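Glycoside hydrolase (Streptococcus pneumoniae serotype 4, PDB 6ORH) probably acts as a family 29 alpha-L-fucosidase, releasing fucose from host-derived carbohydrate antigens. Local coordinates at residues D55-V60 and S110-E115; L71-K76 and D104-V109; S354-D359 and A438-T443; E380-L385 and L442-L447. The protein carries 2 engineered substitutions. One frame throughout, in Å; residues are numbered along the deposited sequence.

Interaction 1 of 4, residues D55-V60 and S110-E115; sequences DAREWV and SQAATE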
loop_
_atom_site.group_PDB
_atom_site.type_symbol
_atom_site.label_atom_id
_atom_site.label_comp_id
_atom_site.label_asym_id
_atom_site.label_seq_id
_atom_site.Cartn_x
_atom_site.Cartn_y
_atom_site.Cartn_z
ATOM N N ASP A 55 18.594 28.574 19.221
ATOM C CA ASP A 55 18.961 27.771 20.378
ATOM C C ASP A 55 19.073 26.316 19.921
ATOM O O ASP A 55 18.064 25.591 19.907
ATOM C CB ASP A 55 17.963 27.994 21.510
ATOM C CG ASP A 55 18.432 27.339 22.793
ATOM O OD1 ASP A 55 19.332 26.493 22.721
ATOM O OD2 ASP A 55 17.953 27.752 23.894
ATOM N N ALA A 56 20.297 25.937 19.481
ATOM C CA ALA A 56 20.516 24.589 18.968
ATOM C C ALA A 56 20.310 23.528 20.050
ATOM O O ALA A 56 19.946 22.384 19.728
ATOM C CB ALA A 56 21.907 24.459 18.362
ATOM N N ARG A 57 20.576 23.890 21.311
ATOM C CA ARG A 57 20.350 22.931 22.386
ATOM C C ARG A 57 18.858 22.588 22.487
ATOM O O ARG A 57 18.531 21.441 22.804
ATOM C CB ARG A 57 20.945 23.424 23.722
ATOM C CG ARG A 57 20.911 22.360 24.817
ATOM C CD ARG A 57 21.454 22.936 26.129
ATOM N NE ARG A 57 21.530 21.901 27.168
ATOM C CZ ARG A 57 20.529 21.503 27.955
ATOM N NH1 ARG A 57 19.331 22.048 27.852
ATOM N NH2 ARG A 57 20.743 20.555 28.857
ATOM N N GLU A 58 17.968 23.559 22.240
ATOM C CA GLU A 58 16.535 23.279 22.265
ATOM C C GLU A 58 16.154 22.348 21.116
ATOM O O GLU A 58 15.271 21.522 21.285
ATOM C CB GLU A 58 15.689 24.554 22.195
ATOM C CG GLU A 58 15.656 25.236 23.554
ATOM C CD GLU A 58 14.995 24.344 24.588
ATOM O OE1 GLU A 58 13.748 24.225 24.529
ATOM O OE2 GLU A 58 15.719 23.756 25.437
ATOM N N TRP A 59 16.823 22.485 19.952
ATOM C CA TRP A 59 16.518 21.563 18.863
ATOM C C TRP A 59 16.853 20.153 19.332
ATOM O O TRP A 59 16.043 19.232 19.211
ATOM C CB TRP A 59 17.344 21.865 17.609
ATOM C CG TRP A 59 17.236 23.247 17.033
ATOM C CD1 TRP A 59 16.384 24.265 17.385
ATOM C CD2 TRP A 59 18.058 23.743 15.964
ATOM N NE1 TRP A 59 16.642 25.362 16.593
ATOM C CE2 TRP A 59 17.662 25.066 15.714
ATOM C CE3 TRP A 59 19.097 23.185 15.182
ATOM C CZ2 TRP A 59 18.272 25.842 14.725
ATOM C CZ3 TRP A 59 19.684 23.950 14.195
ATOM C CH2 TRP A 59 19.294 25.278 13.981
ATOM N N VAL A 60 18.080 19.988 19.864
ATOM C CA VAL A 60 18.512 18.661 20.269
ATOM C C VAL A 60 17.671 18.130 21.435
ATOM O O VAL A 60 17.284 16.954 21.413
ATOM C CB VAL A 60 20.016 18.651 20.600
ATOM C CG1 VAL A 60 20.445 17.293 21.170
ATOM C CG2 VAL A 60 20.847 19.042 19.378
ATOM N N SER A 110 26.594 20.414 17.344
ATOM C CA SER A 110 27.468 19.333 17.772
ATOM C C SER A 110 27.653 19.358 19.289
ATOM O O SER A 110 27.666 18.295 19.897
ATOM C CB SER A 110 28.812 19.413 17.070
ATOM O OG SER A 110 28.661 19.128 15.676
ATOM N N GLN A 111 27.765 20.560 19.868
ATOM C CA GLN A 111 27.940 20.650 21.322
ATOM C C GLN A 111 26.725 20.055 22.026
ATOM O O GLN A 111 26.886 19.258 22.972
ATOM C CB GLN A 111 28.089 22.107 21.746
ATOM C CG GLN A 111 29.454 22.654 21.384
ATOM C CD GLN A 111 29.532 24.151 21.539
ATOM O OE1 GLN A 111 28.524 24.861 21.492
ATOM N NE2 GLN A 111 30.749 24.641 21.715
ATOM N N ALA A 112 25.531 20.478 21.572
ATOM C CA ALA A 112 24.281 19.962 22.134
ATOM C C ALA A 112 24.121 18.456 21.887
ATOM O O ALA A 112 23.755 17.693 22.780
ATOM C CB ALA A 112 23.114 20.768 21.610
ATOM N N ALA A 113 24.370 17.998 20.647
ATOM C CA ALA A 113 24.293 16.575 20.382
ATOM C C ALA A 113 25.225 15.784 21.286
ATOM O O ALA A 113 24.862 14.700 21.719
ATOM C CB ALA A 113 24.647 16.301 18.929
ATOM N N THR A 114 26.445 16.291 21.514
ATOM C CA THR A 114 27.361 15.563 22.379
ATOM C C THR A 114 26.777 15.443 23.799
ATOM O O THR A 114 26.778 14.357 24.408
ATOM C CB THR A 114 28.734 16.228 22.334
ATOM O OG1 THR A 114 29.203 16.146 20.975
ATOM C CG2 THR A 114 29.724 15.566 23.264
ATOM N N GLU A 115 26.225 16.554 24.285
ATOM C CA GLU A 115 25.640 16.570 25.626
ATOM C C GLU A 115 24.521 15.536 25.757
ATOM O O GLU A 115 24.430 14.812 26.771
ATOM C CB GLU A 115 25.124 17.972 25.938
ATOM C CG GLU A 115 24.514 18.050 27.335
ATOM C CD GLU A 115 23.826 19.350 27.697
ATOM O OE1 GLU A 115 23.856 20.310 26.911
ATOM O OE2 GLU A 115 23.264 19.384 28.814
#
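Arg57 and Glu115 form the polar part of this helix-helix contact, a salt bridge made by two hydrogen bonds on its solvent-exposed side. The guanidinium grips the carboxylate side-on: NE of Arg57 donates to OE1 of Glu115 at 2.8 Å, and NH2 of Arg57 reaches OE2 of Glu115 at 2.8 Å and is the straighter of the two bonds. Both oxygens lie close to the guanidinium plane, but the carboxylate is turned 43° against it, and NH2 meets OE2 from above the carboxylate plane. The two side chains are extended and cross at about a right angle, each with CG anti to its backbone N (chi1 -171° in Arg57).

The apolar part is buried and small. CB of Ala112 sits 3.6 Å from CA of Arg57 and also 3.6 Å from CG2 of Val60, while CG1 of Val60 lies 3.7 Å from the carbonyl O of Ala112. With only a methyl here, the backbones come close: the CA atoms of Arg57 and Ala112 are 4.9 Å apart.

Within 55-60, Asp55 is the N-cap, its OD1 accepting from Glu58 N from above the carboxylate plane. The axes of 56-60 and 110-115 cross at -40°; they lie on helices 56-65 and 105-116, neighbours on the outside of the TIM barrel. Val60 also packs on Phe116 of the second helix, and Ala113 rests on Met120 of strand 119-124.

Interaction 2 of 4, residues L71-K76 and D104-V109; sequences LILVVK and DLLLEV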
loop_
_atom_site.group_PDB
_atom_site.type_symbol
_atom_site.label_atom_id
_atom_site.label_comp_id
_atom_site.label_asym_id
_atom_site.label_seq_id
_atom_site.Cartn_x
_atom_site.Cartn_y
_atom_site.Cartn_z
ATOM N N LEU A 71 20.411 13.147 14.306
ATOM C CA LEU A 71 20.050 14.458 13.773
ATOM C C LEU A 71 20.952 14.720 12.566
ATOM O O LEU A 71 22.183 14.800 12.738
ATOM C CB LEU A 71 20.282 15.495 14.892
ATOM C CG LEU A 71 19.910 16.957 14.617
ATOM C CD1 LEU A 71 20.063 17.783 15.890
ATOM C CD2 LEU A 71 20.732 17.608 13.486
ATOM N N ILE A 72 20.325 14.807 11.373
ATOM C CA ILE A 72 21.048 15.127 10.144
ATOM C C ILE A 72 20.888 16.612 9.828
ATOM O O ILE A 72 19.801 17.076 9.510
ATOM C CB ILE A 72 20.607 14.210 8.987
ATOM C CG1 ILE A 72 20.682 12.737 9.410
ATOM C CG2 ILE A 72 21.468 14.472 7.747
ATOM C CD1 ILE A 72 20.320 11.748 8.309
ATOM N N LEU A 73 22.006 17.355 9.908
ATOM C CA LEU A 73 21.983 18.804 9.756
ATOM C C LEU A 73 22.418 19.186 8.345
ATOM O O LEU A 73 23.530 18.862 7.893
ATOM C CB LEU A 73 23.002 19.392 10.757
ATOM C CG LEU A 73 23.091 20.923 10.744
ATOM C CD1 LEU A 73 21.747 21.537 11.183
ATOM C CD2 LEU A 73 24.182 21.375 11.735
ATOM N N VAL A 74 21.579 20.010 7.691
ATOM C CA VAL A 74 22.019 20.677 6.471
ATOM C C VAL A 74 23.052 21.744 6.831
ATOM O O VAL A 74 22.750 22.668 7.592
ATOM C CB VAL A 74 20.817 21.285 5.734
ATOM C CG1 VAL A 74 21.265 22.192 4.576
ATOM C CG2 VAL A 74 19.918 20.162 5.230
ATOM N N VAL A 75 24.263 21.617 6.279
ATOM C CA VAL A 75 25.262 22.663 6.500
ATOM C C VAL A 75 25.551 23.431 5.217
ATOM O O VAL A 75 26.221 24.472 5.263
ATOM C CB VAL A 75 26.559 22.153 7.154
ATOM C CG1 VAL A 75 26.263 21.505 8.496
ATOM C CG2 VAL A 75 27.348 21.233 6.251
ATOM N N LYS A 76 25.086 22.904 4.084
ATOM C CA LYS A 76 25.114 23.646 2.832
ATOM C C LYS A 76 24.028 23.079 1.929
ATOM O O LYS A 76 24.088 21.897 1.561
ATOM C CB LYS A 76 26.457 23.509 2.105
ATOM C CG LYS A 76 26.610 24.496 0.942
ATOM C CD LYS A 76 27.739 24.108 -0.009
ATOM C CE LYS A 76 27.362 22.912 -0.870
ATOM N NZ LYS A 76 28.391 22.617 -1.904
ATOM N N ASP A 104 28.953 29.428 14.267
ATOM C CA ASP A 104 29.256 28.147 13.665
ATOM C C ASP A 104 28.112 27.206 14.026
ATOM O O ASP A 104 28.067 26.715 15.149
ATOM C CB ASP A 104 30.629 27.637 14.141
ATOM C CG ASP A 104 31.025 26.287 13.567
ATOM O OD1 ASP A 104 30.124 25.588 13.053
ATOM O OD2 ASP A 104 32.220 25.936 13.632
ATOM N N LEU A 105 27.173 26.982 13.085
ATOM C CA LEU A 105 25.962 26.245 13.438
ATOM C C LEU A 105 26.313 24.774 13.646
ATOM O O LEU A 105 25.726 24.120 14.500
ATOM C CB LEU A 105 24.903 26.431 12.345
ATOM C CG LEU A 105 23.569 25.740 12.645
ATOM C CD1 LEU A 105 22.921 26.294 13.931
ATOM C CD2 LEU A 105 22.634 25.869 11.445
ATOM N N LEU A 106 27.288 24.261 12.878
ATOM C CA LEU A 106 27.688 22.872 13.055
ATOM C C LEU A 106 28.266 22.660 14.454
ATOM O O LEU A 106 27.967 21.649 15.077
ATOM C CB LEU A 106 28.630 22.432 11.925
ATOM C CG LEU A 106 29.121 20.983 12.004
ATOM C CD1 LEU A 106 27.961 19.995 12.001
ATOM C CD2 LEU A 106 30.056 20.684 10.847
ATOM N N LEU A 107 29.052 23.639 14.948
ATOM C CA LEU A 107 29.571 23.535 16.306
ATOM C C LEU A 107 28.436 23.597 17.328
ATOM O O LEU A 107 28.418 22.788 18.266
ATOM C CB LEU A 107 30.555 24.685 16.551
ATOM C CG LEU A 107 31.215 24.657 17.932
ATOM C CD1 LEU A 107 32.084 23.421 18.079
ATOM C CD2 LEU A 107 32.066 25.911 18.120
ATOM N N GLU A 108 27.515 24.565 17.198
ATOM C CA GLU A 108 26.453 24.720 18.191
ATOM C C GLU A 108 25.618 23.443 18.288
ATOM O O GLU A 108 25.347 22.963 19.393
ATOM C CB GLU A 108 25.570 25.937 17.929
ATOM C CG GLU A 108 26.374 27.228 18.012
ATOM C CD GLU A 108 25.529 28.480 18.067
ATOM O OE1 GLU A 108 24.294 28.383 18.053
ATOM O OE2 GLU A 108 26.141 29.589 18.105
ATOM N N VAL A 109 25.265 22.867 17.126
ATOM C CA VAL A 109 24.481 21.634 17.134
ATOM C C VAL A 109 25.311 20.495 17.729
ATOM O O VAL A 109 24.767 19.685 18.478
ATOM C CB VAL A 109 23.931 21.299 15.726
ATOM C CG1 VAL A 109 23.206 19.947 15.733
ATOM C CG2 VAL A 109 22.956 22.377 15.261
#
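Leu73 reaches from the barrel strand into helix 105-116, meeting Leu105, Leu106 and Val109. From its CB, which points at the helix, CG is set anti to the backbone N (chi1 -179°), carrying the branch point away from the strand. There the two methyls part. CD1 goes to CD2 of Leu105, a loose 4.4 Å. CD2 does most of the touching: it lies 3.9 Å from CG2 of Val109, 4.0 Å from CD1 of Leu106 and 4.2 Å from the backbone O of Leu105, so it is set among all three residues. Leu73 and Val109 meet tip to tip.

The neighbouring contacts carry the packing to both sides of Leu73. CD1 of Leu71 touches CG1 of Val109 at 3.8 Å, which leaves the two methyls of Val109 shared between two strand residues. Past Leu73, CG1 of Val75 lies 4.2 Å from CD1 of Leu106. No hydrogen bond joins the two segments, and every touching residue is buried. The helix itself is capped by Asp104, whose OD1 accepts from Leu107 N at 2.9 Å.

This is the interior packing of a beta-alpha-beta crossover of the TIM barrel, in which 105-109 runs nearly antiparallel to 71-74, their axes 164° apart. Strand 70-74 lies between the parallel strands 23-27 and 119-124; Leu73 also packs on Ile27 of strand 23-27, and Val109 on Met120 of strand 119-124.

Interaction 3 of 4, residues S354-D359 and A438-T443; sequences SSWASD and ALPLLT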
loop_
_atom_site.group_PDB
_atom_site.type_symbol
_atom_site.label_atom_id
_atom_site.label_comp_id
_atom_site.label_asym_id
_atom_site.label_seq_id
_atom_site.Cartn_x
_atom_site.Cartn_y
_atom_site.Cartn_z
ATOM N N SER A 354 17.439 -14.962 21.737
ATOM C CA SER A 354 16.872 -16.228 21.286
ATOM C C SER A 354 16.039 -16.008 20.026
ATOM O O SER A 354 15.361 -14.987 19.901
ATOM C CB SER A 354 16.096 -16.934 22.372
ATOM O OG SER A 354 14.849 -16.305 22.630
ATOM N N SER A 355 16.116 -16.971 19.093
ATOM C CA SER A 355 15.394 -16.889 17.826
ATOM C C SER A 355 14.899 -18.268 17.376
ATOM O O SER A 355 15.350 -19.297 17.883
ATOM C CB SER A 355 16.263 -16.292 16.768
ATOM O OG SER A 355 17.163 -17.279 16.318
ATOM N N TRP A 356 13.978 -18.261 16.398
ATOM C CA TRP A 356 13.365 -19.450 15.833
ATOM C C TRP A 356 13.782 -19.567 14.367
ATOM O O TRP A 356 14.029 -18.551 13.728
ATOM C CB TRP A 356 11.830 -19.384 15.939
ATOM C CG TRP A 356 11.120 -20.341 15.032
ATOM C CD1 TRP A 356 10.767 -21.637 15.299
ATOM C CD2 TRP A 356 10.698 -20.096 13.668
ATOM N NE1 TRP A 356 10.149 -22.212 14.215
ATOM C CE2 TRP A 356 10.096 -21.286 13.194
ATOM C CE3 TRP A 356 10.788 -18.997 12.797
ATOM C CZ2 TRP A 356 9.577 -21.408 11.901
ATOM C CZ3 TRP A 356 10.257 -19.119 11.520
ATOM C CH2 TRP A 356 9.650 -20.297 11.073
ATOM N N ALA A 357 13.882 -20.800 13.884
ATOM C CA ALA A 357 14.174 -21.122 12.491
ATOM C C ALA A 357 13.564 -22.480 12.185
ATOM O O ALA A 357 13.318 -23.267 13.107
ATOM C CB ALA A 357 15.666 -21.128 12.239
ATOM N N SER A 358 13.277 -22.738 10.902
ATOM C CA SER A 358 12.797 -24.037 10.456
ATOM C C SER A 358 13.225 -24.289 9.014
ATOM O O SER A 358 13.106 -23.399 8.165
ATOM C CB SER A 358 11.310 -24.145 10.569
ATOM O OG SER A 358 10.895 -25.432 10.118
ATOM N N ASP A 359 13.692 -25.514 8.748
ATOM C CA ASP A 359 14.019 -25.947 7.399
ATOM C C ASP A 359 12.871 -26.782 6.826
ATOM O O ASP A 359 13.050 -27.490 5.834
ATOM C CB ASP A 359 15.354 -26.705 7.388
ATOM C CG ASP A 359 15.328 -27.945 8.269
ATOM O OD1 ASP A 359 14.329 -28.127 8.995
ATOM O OD2 ASP A 359 16.320 -28.702 8.251
ATOM N N ALA A 438 15.361 -18.490 1.618
ATOM C CA ALA A 438 16.168 -19.460 2.344
ATOM C C ALA A 438 15.381 -19.853 3.588
ATOM O O ALA A 438 14.305 -19.306 3.830
ATOM C CB ALA A 438 17.509 -18.883 2.724
ATOM N N LEU A 439 15.901 -20.823 4.356
ATOM C CA LEU A 439 15.101 -21.258 5.489
ATOM C C LEU A 439 14.823 -20.061 6.398
ATOM O O LEU A 439 15.728 -19.288 6.693
ATOM C CB LEU A 439 15.768 -22.440 6.211
ATOM C CG LEU A 439 16.954 -22.141 7.120
ATOM C CD1 LEU A 439 16.486 -21.765 8.520
ATOM C CD2 LEU A 439 17.892 -23.344 7.202
ATOM N N PRO A 440 13.555 -19.839 6.821
ATOM C CA PRO A 440 13.227 -18.619 7.556
ATOM C C PRO A 440 13.703 -18.641 9.002
ATOM O O PRO A 440 13.692 -19.711 9.624
ATOM C CB PRO A 440 11.702 -18.498 7.480
ATOM C CG PRO A 440 11.202 -19.896 7.109
ATOM C CD PRO A 440 12.361 -20.609 6.438
ATOM N N LEU A 441 14.116 -17.455 9.481
ATOM C CA LEU A 441 14.363 -17.177 10.896
ATOM C C LEU A 441 13.477 -16.009 11.314
ATOM O O LEU A 441 13.321 -15.022 10.575
ATOM C CB LEU A 441 15.823 -16.785 11.132
ATOM C CG LEU A 441 16.862 -17.855 10.821
ATOM C CD1 LEU A 441 17.462 -17.583 9.452
ATOM C CD2 LEU A 441 17.961 -17.845 11.880
ATOM N N LEU A 442 12.967 -16.075 12.548
ATOM C CA LEU A 442 12.320 -14.916 13.143
ATOM C C LEU A 442 12.844 -14.811 14.571
ATOM O O LEU A 442 13.076 -15.853 15.200
ATOM C CB LEU A 442 10.800 -15.094 13.184
ATOM C CG LEU A 442 10.036 -15.062 11.856
ATOM C CD1 LEU A 442 8.582 -15.409 12.127
ATOM C CD2 LEU A 442 10.135 -13.670 11.224
ATOM N N THR A 443 12.994 -13.578 15.066
ATOM C CA THR A 443 13.521 -13.360 16.408
ATOM C C THR A 443 12.412 -13.067 17.411
ATOM O O THR A 443 12.641 -13.165 18.621
ATOM C CB THR A 443 14.539 -12.217 16.441
ATOM O OG1 THR A 443 13.914 -10.967 16.103
ATOM C CG2 THR A 443 15.722 -12.483 15.534
#
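Trp356 and Leu442 face each other as an antiparallel hydrogen-bonded pair. Trp356 N donates to Leu442 O at 2.8 Å, and Leu442 N returns a bond to Trp356 O at 2.9 Å. Ala357 and Leu441 follow as a non-hydrogen-bonded pair, supported by CA-H...O contacts such as Ala357 CA to Pro440 O. Beyond it the ladder fades into a weak bond from Ser358 N to Pro440 O, 3.3 Å.

On one face of the sheet the side chains of Trp356, with CG anti to the backbone N (chi1 162°), and Leu442 lie side by side, pointing the same way. CE3 of the indole is 3.9 Å from CB of Leu442, and CZ3 is 4.1 Å from CG of Leu442; farther along the ring, CH2 comes to 4.3 Å from CG of Pro440. On the opposite face CB of Ala357 meets CG of Leu441 at 3.8 Å and CD1 of Leu439 at 3.9 Å.

A bond from NE1 to Pro336 O, just outside, fixes the indole. Ser354 and Thr443, at one end of the pairing, belong to a calcium site seen in the protein, though no calcium is bound to this chain here; there Ser354 OG is hydrogen-bonded to Asp349, another residue of the site.

Strand 356-357 is an outer strand of one sheet of the galactose-binding-like beta-sandwich. Trp356 and Pro440 both pack on Ile364 of strand 364-370 and Ile433 of strand 428-436.

Interaction 4 of 4, residues E380-L385 and L442-L447; sequences ELREDL and LTKISL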
loop_
_atom_site.group_PDB
_atom_site.type_symbol
_atom_site.label_atom_id
_atom_site.label_comp_id
_atom_site.label_asym_id
_atom_site.label_seq_id
_atom_site.Cartn_x
_atom_site.Cartn_y
_atom_site.Cartn_z
ATOM N N GLU A 380 3.689 -7.643 15.154
ATOM C CA GLU A 380 5.075 -7.329 14.788
ATOM C C GLU A 380 5.849 -8.631 14.586
ATOM O O GLU A 380 5.779 -9.558 15.404
ATOM C CB GLU A 380 5.731 -6.471 15.885
ATOM C CG GLU A 380 7.243 -6.262 15.636
ATOM C CD GLU A 380 7.928 -5.502 16.765
ATOM O OE1 GLU A 380 7.261 -4.680 17.408
ATOM O OE2 GLU A 380 9.143 -5.730 16.984
ATOM N N LEU A 381 6.609 -8.725 13.475
ATOM C CA LEU A 381 7.486 -9.853 13.197
ATOM C C LEU A 381 8.881 -9.271 12.955
ATOM O O LEU A 381 8.984 -8.169 12.392
ATOM C CB LEU A 381 7.011 -10.544 11.907
ATOM C CG LEU A 381 5.558 -11.033 11.855
ATOM C CD1 LEU A 381 5.265 -11.644 10.481
ATOM C CD2 LEU A 381 5.279 -12.048 12.951
ATOM N N ARG A 382 9.937 -10.004 13.306
ATOM C CA ARG A 382 11.300 -9.563 12.983
ATOM C C ARG A 382 12.134 -10.737 12.481
ATOM O O ARG A 382 12.127 -11.840 13.050
ATOM C CB ARG A 382 12.033 -9.017 14.215
ATOM C CG ARG A 382 11.384 -7.785 14.828
ATOM C CD ARG A 382 12.387 -7.096 15.750
ATOM N NE ARG A 382 11.775 -5.992 16.470
ATOM C CZ ARG A 382 12.488 -5.091 17.152
ATOM N NH1 ARG A 382 13.809 -5.190 17.164
ATOM N NH2 ARG A 382 11.886 -4.107 17.797
ATOM N N GLU A 383 12.901 -10.483 11.415
ATOM C CA GLU A 383 13.874 -11.448 10.931
ATOM C C GLU A 383 15.190 -11.296 11.677
ATOM O O GLU A 383 15.345 -10.392 12.490
ATOM C CB GLU A 383 14.139 -11.310 9.425
ATOM C CG GLU A 383 13.048 -11.940 8.611
ATOM C CD GLU A 383 13.307 -11.876 7.119
ATOM O OE1 GLU A 383 13.081 -10.781 6.538
ATOM O OE2 GLU A 383 13.617 -12.936 6.537
ATOM N N ASP A 384 16.132 -12.205 11.425
ATOM C CA ASP A 384 17.463 -12.016 11.967
ATOM C C ASP A 384 18.409 -11.615 10.841
ATOM O O ASP A 384 18.954 -12.472 10.156
ATOM C CB ASP A 384 17.981 -13.275 12.679
ATOM C CG ASP A 384 19.378 -13.122 13.271
ATOM O OD1 ASP A 384 20.004 -12.033 13.141
ATOM O OD2 ASP A 384 19.856 -14.122 13.846
ATOM N N LEU A 385 18.566 -10.313 10.637
ATOM C CA LEU A 385 19.223 -9.882 9.410
ATOM C C LEU A 385 20.728 -10.117 9.466
ATOM O O LEU A 385 21.386 -9.972 8.442
ATOM C CB LEU A 385 18.891 -8.415 9.098
ATOM C CG LEU A 385 17.442 -8.088 8.749
ATOM C CD1 LEU A 385 17.354 -6.654 8.244
ATOM C CD2 LEU A 385 16.832 -9.065 7.737
ATOM N N LEU A 442 12.967 -16.075 12.548
ATOM C CA LEU A 442 12.320 -14.916 13.143
ATOM C C LEU A 442 12.844 -14.811 14.571
ATOM O O LEU A 442 13.076 -15.853 15.200
ATOM C CB LEU A 442 10.800 -15.094 13.184
ATOM C CG LEU A 442 10.036 -15.062 11.856
ATOM C CD1 LEU A 442 8.582 -15.409 12.127
ATOM C CD2 LEU A 442 10.135 -13.670 11.224
ATOM N N THR A 443 12.994 -13.578 15.066
ATOM C CA THR A 443 13.521 -13.360 16.408
ATOM C C THR A 443 12.412 -13.067 17.411
ATOM O O THR A 443 12.641 -13.165 18.621
ATOM C CB THR A 443 14.539 -12.217 16.441
ATOM O OG1 THR A 443 13.914 -10.967 16.103
ATOM C CG2 THR A 443 15.722 -12.483 15.534
ATOM N N LYS A 444 11.226 -12.726 16.925
ATOM C CA LYS A 444 10.189 -12.164 17.776
ATOM C C LYS A 444 8.868 -12.130 17.009
ATOM O O LYS A 444 8.835 -11.844 15.792
ATOM C CB LYS A 444 10.559 -10.711 18.096
ATOM C CG LYS A 444 9.673 -9.958 19.083
ATOM C CD LYS A 444 10.156 -8.515 19.090
ATOM C CE LYS A 444 9.133 -7.511 19.547
ATOM N NZ LYS A 444 9.724 -6.167 19.549
ATOM N N ILE A 445 7.778 -12.449 17.726
ATOM C CA ILE A 445 6.426 -12.112 17.312
ATOM C C ILE A 445 5.781 -11.387 18.495
ATOM O O ILE A 445 5.828 -11.907 19.615
ATOM C CB ILE A 445 5.589 -13.345 16.905
ATOM C CG1 ILE A 445 6.176 -14.084 15.696
ATOM C CG2 ILE A 445 4.142 -12.947 16.644
ATOM C CD1 ILE A 445 5.705 -15.509 15.580
ATOM N N SER A 446 5.278 -10.179 18.238
ATOM C CA SER A 446 4.619 -9.348 19.239
ATOM C C SER A 446 3.227 -8.954 18.752
ATOM O O SER A 446 2.971 -8.950 17.546
ATOM C CB SER A 446 5.461 -8.129 19.601
ATOM O OG SER A 446 6.717 -8.552 20.164
ATOM N N LEU A 447 2.326 -8.624 19.695
ATOM C CA LEU A 447 0.984 -8.157 19.396
ATOM C C LEU A 447 0.709 -6.910 20.230
ATOM O O LEU A 447 1.071 -6.873 21.416
ATOM C CB LEU A 447 -0.045 -9.234 19.774
ATOM C CG LEU A 447 -0.045 -10.491 18.901
ATOM C CD1 LEU A 447 -0.892 -11.588 19.552
ATOM C CD2 LEU A 447 -0.561 -10.161 17.502
#
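Lys444 and Glu380 meet in a contact carried by two flat groups, the carboxylate of Glu380 and the guanidinium of Arg382. NZ of Lys444 approaches OE2 of Glu380 at 2.7 Å from above the carboxylate plane; Glu380 has CG anti to the backbone N (chi1 173°) and an extended chain beyond. At the edge of the guanidinium, in its plane, lies CD of Glu380, and NE of Arg382 donates to the same OE2 at 2.7 Å, nearly along the C-O axis; NH2 adds a weak bond to it. Lys444 NZ stands oblique to the guanidinium. The extended side chains of Arg382 and Lys444 run side by side and point the same way, which leaves NH2 of Arg382 only 3.5 Å from NZ of Lys444.

Beneath this network the strands are antiparallel. Glu380 and Ser446 exchange two backbone bonds, Glu380 N to Ser446 O at 2.8 Å and Ser446 N to Glu380 O at 2.9 Å. On the other face CD2 of Leu381 touches CG1 of Ile445 at 3.5 Å. At Arg382 the pairing with Lys444 is loose, and toward Thr443 it shifts: Thr443 N donates to Arg382 O at 2.8 Å, and CG2 of Thr443 touches CB of Asp384.

One buried carboxylate thus serves two cations. OE1 is hydrogen-bonded to Tyr448 OH; with two cationic partners at OE2, Glu380 is probably ionised, its negative charge offsetting the repulsion between Arg382 and Lys444 and fastening strand 378-382 to strand 441-448.

The four contacts fall into two pairs, one in each domain. Interactions 1 and 2 share helix 105-116, with centres 10 Å apart, and are joined directly: Trp59 CZ3 packs 3.8 Å from Val109 CG2, and Val60 CG2 lies 3.8 Å from Leu71 CD1. Their apolar parts form continuous packing in the TIM barrel; the side chain of Leu73 is about 12 Å from a bound fucose. Interactions 3 and 4 share Leu442 and Thr443, so strand 441-448 is flanked by strands 356-357 and 378-382 in one sandwich sheet, and interaction 3 holds both Ser354 and Thr443 of the calcium site. The pairs do not touch: the nearest atoms of interactions 2 and 4 are about 19 Å apart.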